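Local coordinates for protein vinylacetyl-CoA Delta-isomerase (Nitrosopumilus maritimus SCM1, PDB 6VJR) that probably dehydrates 4-hydroxybutyryl-CoA and isomerises vinylacetyl-CoA, relying on FAD, a [4Fe-4S] cluster and an iron ion, at residues A[178-183]-A[211-216]; A[196-201]-A[257-262]. One frame throughout, in Å; residues are numbered along the deposited sequence.

Contact 1 of 2, residues A[178-183]-A[211-216]; sequences VYVSGA and WAIVGA
I213 packs against V178 and V180 across the interface, and with 50 Å² of its surface taken up by 178-183 it is the largest single contributor to this contact. The arrangement is face-to-face packing of two beta sheets, consistent with the beta domain of the acyl-CoA dehydrogenase-like fold: 178-183 belongs to the curled mixed sheet that includes strand 254-259, while 213-216 belongs to the sheet that includes strand 195-198. The spacing supports this reading, since the CA atoms of V180 and I213 are 8.5 Å apart and those of V178 and G215 9.2 Å, too far for backbone pairing, and no hydrogen bond crosses the gap. The join is thin, with 95 Å² buried in all, and entirely apolar.

The isoleucine divides its contacts between two carbons of one branch. With CG1 trans to the backbone N (chi1 178°), that branch runs across to the valines; I213 CG1 meets V180 CG1 at 3.9 Å, the two side chains crossing at a slant. The next torsion, chi2 64°, bends I213 CD1 aside to V178 CG2, 4.1 Å away, and here the side chains run past one another in opposite senses. V180 was modelled in two conformers, so the V180 CG1 to I213 CG1 contact holds for one of them.

Neighbouring strands close in on the same residues. V178 and V180 both touch I264 on strand 262-265, and I213 rests on I170 of strand 169-173. G215 brings no side chain to the interface, leaving I213 as the sole residue of 211-216 in contact with the valines. Just before it the chain makes an inverse gamma turn centred on A212 (phi -87°), closed by a weak bond from I213 N to W211 O of 3.0 Å.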
loop_
_atom_site.group_PDB
_atom_site.type_symbol
_atom_site.label_atom_id
_atom_site.label_comp_id
_atom_site.label_asym_id
_atom_site.label_seq_id
_atom_site.Cartn_x
_atom_site.Cartn_y
_atom_site.Cartn_z
ATOM N N VAL A 178 11.176 -3.826 -49.979
ATOM C CA VAL A 178 9.953 -4.467 -49.513
ATOM C C VAL A 178 8.810 -3.451 -49.473
ATOM O O VAL A 178 9.024 -2.229 -49.413
ATOM C CB VAL A 178 10.166 -5.119 -48.134
ATOM C CG1 VAL A 178 11.323 -6.105 -48.132
ATOM C CG2 VAL A 178 10.392 -4.066 -47.073
ATOM N N TYR A 179 7.589 -3.987 -49.405
ATOM C CA TYR A 179 6.391 -3.181 -49.252
ATOM C C TYR A 179 5.669 -3.711 -48.028
ATOM O O TYR A 179 5.522 -4.930 -47.894
ATOM C CB TYR A 179 5.480 -3.299 -50.486
ATOM C CG TYR A 179 6.159 -2.767 -51.736
ATOM C CD1 TYR A 179 7.034 -3.573 -52.441
ATOM C CD2 TYR A 179 5.936 -1.478 -52.214
ATOM C CE1 TYR A 179 7.666 -3.138 -53.601
ATOM C CE2 TYR A 179 6.573 -1.021 -53.360
ATOM C CZ TYR A 179 7.440 -1.852 -54.050
ATOM O OH TYR A 179 8.085 -1.396 -55.155
ATOM N N VAL A 180 5.318 -2.800 -47.102
ATOM C CA VAL A 180 4.708 -3.214 -45.848
ATOM C C VAL A 180 3.327 -2.600 -45.717
ATOM O O VAL A 180 3.082 -1.496 -46.197
ATOM C CB VAL A 180 5.543 -2.863 -44.599
ATOM C CG1 VAL A 180 6.872 -3.577 -44.555
ATOM C CG2 VAL A 180 5.745 -1.368 -44.424
ATOM N N SER A 181 2.440 -3.341 -45.040
ATOM C CA SER A 181 1.124 -2.872 -44.669
ATOM C C SER A 181 0.859 -3.246 -43.213
ATOM O O SER A 181 1.363 -4.252 -42.701
ATOM C CB SER A 181 0.046 -3.449 -45.579
ATOM O OG SER A 181 0.214 -3.019 -46.923
ATOM N N GLY A 182 0.017 -2.431 -42.573
ATOM C CA GLY A 182 -0.350 -2.638 -41.193
ATOM C C GLY A 182 -0.498 -1.275 -40.536
ATOM O O GLY A 182 -0.879 -0.304 -41.181
ATOM N N ALA A 183 -0.271 -1.228 -39.237
ATOM C CA ALA A 183 -0.385 0.018 -38.507
ATOM C C ALA A 183 0.468 -0.070 -37.252
ATOM O O ALA A 183 0.769 -1.186 -36.795
ATOM C CB ALA A 183 -1.815 0.256 -38.160
ATOM N N TRP A 211 5.903 -11.163 -40.690
ATOM C CA TRP A 211 5.850 -10.067 -39.746
ATOM C C TRP A 211 7.226 -9.753 -39.158
ATOM O O TRP A 211 7.351 -8.813 -38.390
ATOM C CB TRP A 211 4.829 -10.389 -38.639
ATOM C CG TRP A 211 3.399 -10.407 -39.101
ATOM C CD1 TRP A 211 2.527 -9.375 -39.024
ATOM C CD2 TRP A 211 2.660 -11.510 -39.694
ATOM N NE1 TRP A 211 1.305 -9.734 -39.525
ATOM C CE2 TRP A 211 1.341 -11.035 -39.924
ATOM C CE3 TRP A 211 2.964 -12.831 -40.035
ATOM C CZ2 TRP A 211 0.344 -11.829 -40.472
ATOM C CZ3 TRP A 211 1.968 -13.629 -40.559
ATOM C CH2 TRP A 211 0.686 -13.129 -40.790
ATOM N N ALA A 212 8.277 -10.487 -39.562
ATOM C CA ALA A 212 9.624 -10.249 -39.081
ATOM C C ALA A 212 10.302 -9.185 -39.952
ATOM O O ALA A 212 11.135 -9.471 -40.820
ATOM C CB ALA A 212 10.419 -11.532 -39.037
ATOM N N ILE A 213 9.858 -7.935 -39.783
ATOM C CA ILE A 213 10.335 -6.804 -40.577
ATOM C C ILE A 213 10.707 -5.663 -39.636
ATOM O O ILE A 213 9.916 -5.229 -38.794
ATOM C CB ILE A 213 9.297 -6.373 -41.632
ATOM C CG1 ILE A 213 9.755 -5.160 -42.449
ATOM C CG2 ILE A 213 7.914 -6.155 -41.026
ATOM C CD1 ILE A 213 10.987 -5.410 -43.299
ATOM N N VAL A 214 11.940 -5.175 -39.814
ATOM C CA VAL A 214 12.384 -3.909 -39.268
ATOM C C VAL A 214 12.809 -3.025 -40.420
ATOM O O VAL A 214 13.625 -3.446 -41.242
ATOM C CB VAL A 214 13.568 -4.047 -38.288
ATOM C CG1 VAL A 214 14.064 -2.665 -37.824
ATOM C CG2 VAL A 214 13.180 -4.936 -37.101
ATOM N N GLY A 215 12.318 -1.795 -40.436
ATOM C CA GLY A 215 12.737 -0.861 -41.475
ATOM C C GLY A 215 12.490 0.578 -41.082
ATOM O O GLY A 215 11.551 0.864 -40.348
ATOM N N ALA A 216 13.350 1.467 -41.594
ATOM C CA ALA A 216 13.237 2.894 -41.345
ATOM C C ALA A 216 12.540 3.541 -42.536
ATOM O O ALA A 216 12.919 3.334 -43.693
ATOM C CB ALA A 216 14.587 3.447 -41.165
#

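Contact 2 of 2, residues A[196-201]-A[257-262]; sequences IILMPT and IILDRV
I196 and I257 meet end to end, as do L198 and L259, and these two apolar pairs make up the direct contact between 196-201 and 257-262. In the isoleucine pair I196 CD1 and I257 CD1 approach to 4.1 Å. Both side chains are nearly fully extended from CA out to CD1 (chi2 161° in I196 and 179° in I257), which is how terminal methyls can touch although the CA atoms stand 10.1 Å apart. The leucine pair is less symmetrical: L259 CD1 faces both methyls of L198, with L198 CD1 at 3.9 Å and L198 CD2 at 4.1 Å. All four residues are buried, and 152 Å² is buried between the two segments, both sides summed.

No hydrogen bond joins the segments, and the geometry is that of two sheets packed face to face, strand 195-198 lying in the sheet with 213-218 and strand 254-259 in the curled mixed sheet with 177-188. The FAD site is close to the isoleucine end: the side chain of I257 touches that of Q187, a residue that binds FAD, and lies about 8 Å from the flavin cofactor. In the same strand, I258 packs on Y409 of the second subunit.

Polar interactions gather where the chain turns a corner at D260 and R261. R261 adopts positive phi and, with V262, forms a G1 beta bulge opposite V180; S181 OG receives the backbone N-H of R261. The exposed side chains of D260 and R261, which also touch a neighbouring molecule in the crystal, form a side-on salt bridge. R261 NE reaches D260 OD1 at 2.9 Å from above the carboxylate plane. R261 NH1 meets D260 OD2 at 3.0 Å, on the syn side but tilted out of that plane.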
loop_
_atom_site.group_PDB
_atom_site.type_symbol
_atom_site.label_atom_id
_atom_site.label_comp_id
_atom_site.label_asym_id
_atom_site.label_seq_id
_atom_site.Cartn_x
_atom_site.Cartn_y
_atom_site.Cartn_z
ATOM N N ILE A 196 11.036 7.188 -38.910
ATOM C CA ILE A 196 10.351 6.273 -38.003
ATOM C C ILE A 196 10.874 4.864 -38.289
ATOM O O ILE A 196 10.961 4.460 -39.467
ATOM C CB ILE A 196 8.846 6.368 -38.231
ATOM C CG1 ILE A 196 8.344 7.787 -37.856
ATOM C CG2 ILE A 196 8.138 5.292 -37.427
ATOM C CD1 ILE A 196 7.005 8.158 -38.428
ATOM N N ILE A 197 11.310 4.160 -37.227
ATOM C CA ILE A 197 11.773 2.788 -37.353
ATOM C C ILE A 197 10.656 1.836 -36.928
ATOM O O ILE A 197 10.244 1.819 -35.770
ATOM C CB ILE A 197 13.045 2.537 -36.524
ATOM C CG1 ILE A 197 14.182 3.517 -36.878
ATOM C CG2 ILE A 197 13.502 1.106 -36.769
ATOM C CD1 ILE A 197 15.407 3.400 -36.021
ATOM N N LEU A 198 10.185 1.037 -37.885
ATOM C CA LEU A 198 9.174 0.025 -37.634
ATOM C C LEU A 198 9.869 -1.210 -37.063
ATOM O O LEU A 198 10.876 -1.646 -37.616
ATOM C CB LEU A 198 8.492 -0.355 -38.952
ATOM C CG LEU A 198 7.854 0.789 -39.737
ATOM C CD1 LEU A 198 7.354 0.291 -41.062
ATOM C CD2 LEU A 198 6.764 1.474 -38.919
ATOM N N MET A 199 9.255 -1.830 -36.043
ATOM C CA MET A 199 9.846 -2.995 -35.388
ATOM C C MET A 199 8.738 -3.928 -34.928
ATOM O O MET A 199 7.701 -3.452 -34.512
ATOM C CB MET A 199 10.646 -2.603 -34.133
ATOM C CG MET A 199 11.825 -1.664 -34.357
ATOM S SD MET A 199 12.566 -1.031 -32.829
ATOM C CE MET A 199 11.336 0.222 -32.407
ATOM N N PRO A 200 8.946 -5.252 -34.969
ATOM C CA PRO A 200 7.956 -6.201 -34.458
ATOM C C PRO A 200 7.783 -6.037 -32.954
ATOM O O PRO A 200 8.709 -5.634 -32.249
ATOM C CB PRO A 200 8.484 -7.560 -34.863
ATOM C CG PRO A 200 9.951 -7.301 -35.112
ATOM C CD PRO A 200 10.163 -5.892 -35.478
ATOM N N THR A 201 6.585 -6.346 -32.472
ATOM C CA THR A 201 6.241 -6.076 -31.078
ATOM C C THR A 201 6.156 -7.305 -30.165
ATOM O O THR A 201 5.894 -7.137 -28.961
ATOM C CB THR A 201 4.921 -5.316 -31.014
ATOM O OG1 THR A 201 4.826 -4.753 -29.698
ATOM C CG2 THR A 201 3.731 -6.222 -31.225
ATOM N N ILE A 257 -0.397 5.265 -36.861
ATOM C CA ILE A 257 0.265 5.298 -38.154
ATOM C C ILE A 257 -0.269 4.132 -38.988
ATOM O O ILE A 257 -0.115 2.955 -38.631
ATOM C CB ILE A 257 1.775 5.176 -38.013
ATOM C CG1 ILE A 257 2.378 6.130 -36.990
ATOM C CG2 ILE A 257 2.411 5.354 -39.395
ATOM C CD1 ILE A 257 3.876 5.974 -36.854
ATOM N N ILE A 258 -0.964 4.476 -40.059
ATOM C CA ILE A 258 -1.439 3.479 -41.000
ATOM C C ILE A 258 -0.430 3.343 -42.133
ATOM O O ILE A 258 0.053 4.345 -42.642
ATOM C CB ILE A 258 -2.829 3.813 -41.547
ATOM C CG1 ILE A 258 -3.806 4.276 -40.456
ATOM C CG2 ILE A 258 -3.336 2.617 -42.369
ATOM C CD1 ILE A 258 -4.132 3.216 -39.427
ATOM N N LEU A 259 -0.121 2.091 -42.509
ATOM C CA LEU A 259 0.791 1.785 -43.605
ATOM C C LEU A 259 0.069 1.003 -44.698
ATOM O O LEU A 259 -0.481 -0.082 -44.429
ATOM C CB LEU A 259 1.928 0.933 -43.044
ATOM C CG LEU A 259 2.621 1.480 -41.790
ATOM C CD1 LEU A 259 3.407 0.421 -41.038
ATOM C CD2 LEU A 259 3.511 2.619 -42.140
ATOM N N ASP A 260 0.031 1.563 -45.911
ATOM C CA ASP A 260 -0.567 0.927 -47.084
ATOM C C ASP A 260 0.513 0.760 -48.149
ATOM O O ASP A 260 0.812 1.662 -48.926
ATOM C CB ASP A 260 -1.747 1.717 -47.608
ATOM C CG ASP A 260 -2.459 1.064 -48.773
ATOM O OD1 ASP A 260 -2.189 -0.121 -49.035
ATOM O OD2 ASP A 260 -3.256 1.759 -49.432
ATOM N N ARG A 261 1.102 -0.436 -48.148
ATOM C CA ARG A 261 2.055 -0.825 -49.173
ATOM C C ARG A 261 3.169 0.215 -49.247
ATOM O O ARG A 261 3.571 0.648 -50.345
ATOM C CB ARG A 261 1.414 -1.068 -50.541
ATOM C CG ARG A 261 0.425 -2.221 -50.571
ATOM C CD ARG A 261 -0.424 -2.200 -51.835
ATOM N NE ARG A 261 -1.308 -1.026 -51.672
ATOM C CZ ARG A 261 -2.233 -0.553 -52.492
ATOM N NH1 ARG A 261 -2.847 0.570 -52.169
ATOM N NH2 ARG A 261 -2.531 -1.171 -53.633
ATOM N N VAL A 262 3.690 0.552 -48.056
ATOM C CA VAL A 262 4.780 1.490 -47.957
ATOM C C VAL A 262 6.072 0.803 -48.388
ATOM O O VAL A 262 6.393 -0.283 -47.922
ATOM C CB VAL A 262 4.856 2.032 -46.512
ATOM C CG1 VAL A 262 6.038 2.966 -46.297
ATOM C CG2 VAL A 262 3.610 2.767 -46.121
#

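Overall arrangement
Contacts 1 and 2 join the same two sheets, with centres about 5 Å apart. Strands 177-188 and 254-259 are antiparallel neighbours in the curled mixed sheet, and 195-198 and 213-218 in the other. The order is 178-183, 196-201, 211-216, 257-262, so their segments alternate along the chain. Within each sheet backbone bonds probably join the strands: L198 N lies 2.8 Å from G215 O, and V262 N of strand 262-265 lies 2.8 Å from V180 O. L198 packing on V180 suggests a shared apolar layer, whose I257 end lies nearer the FAD than I213 does (about 8 Å against about 13 Å, side chain to cofactor). Both contacts also border the second subunit.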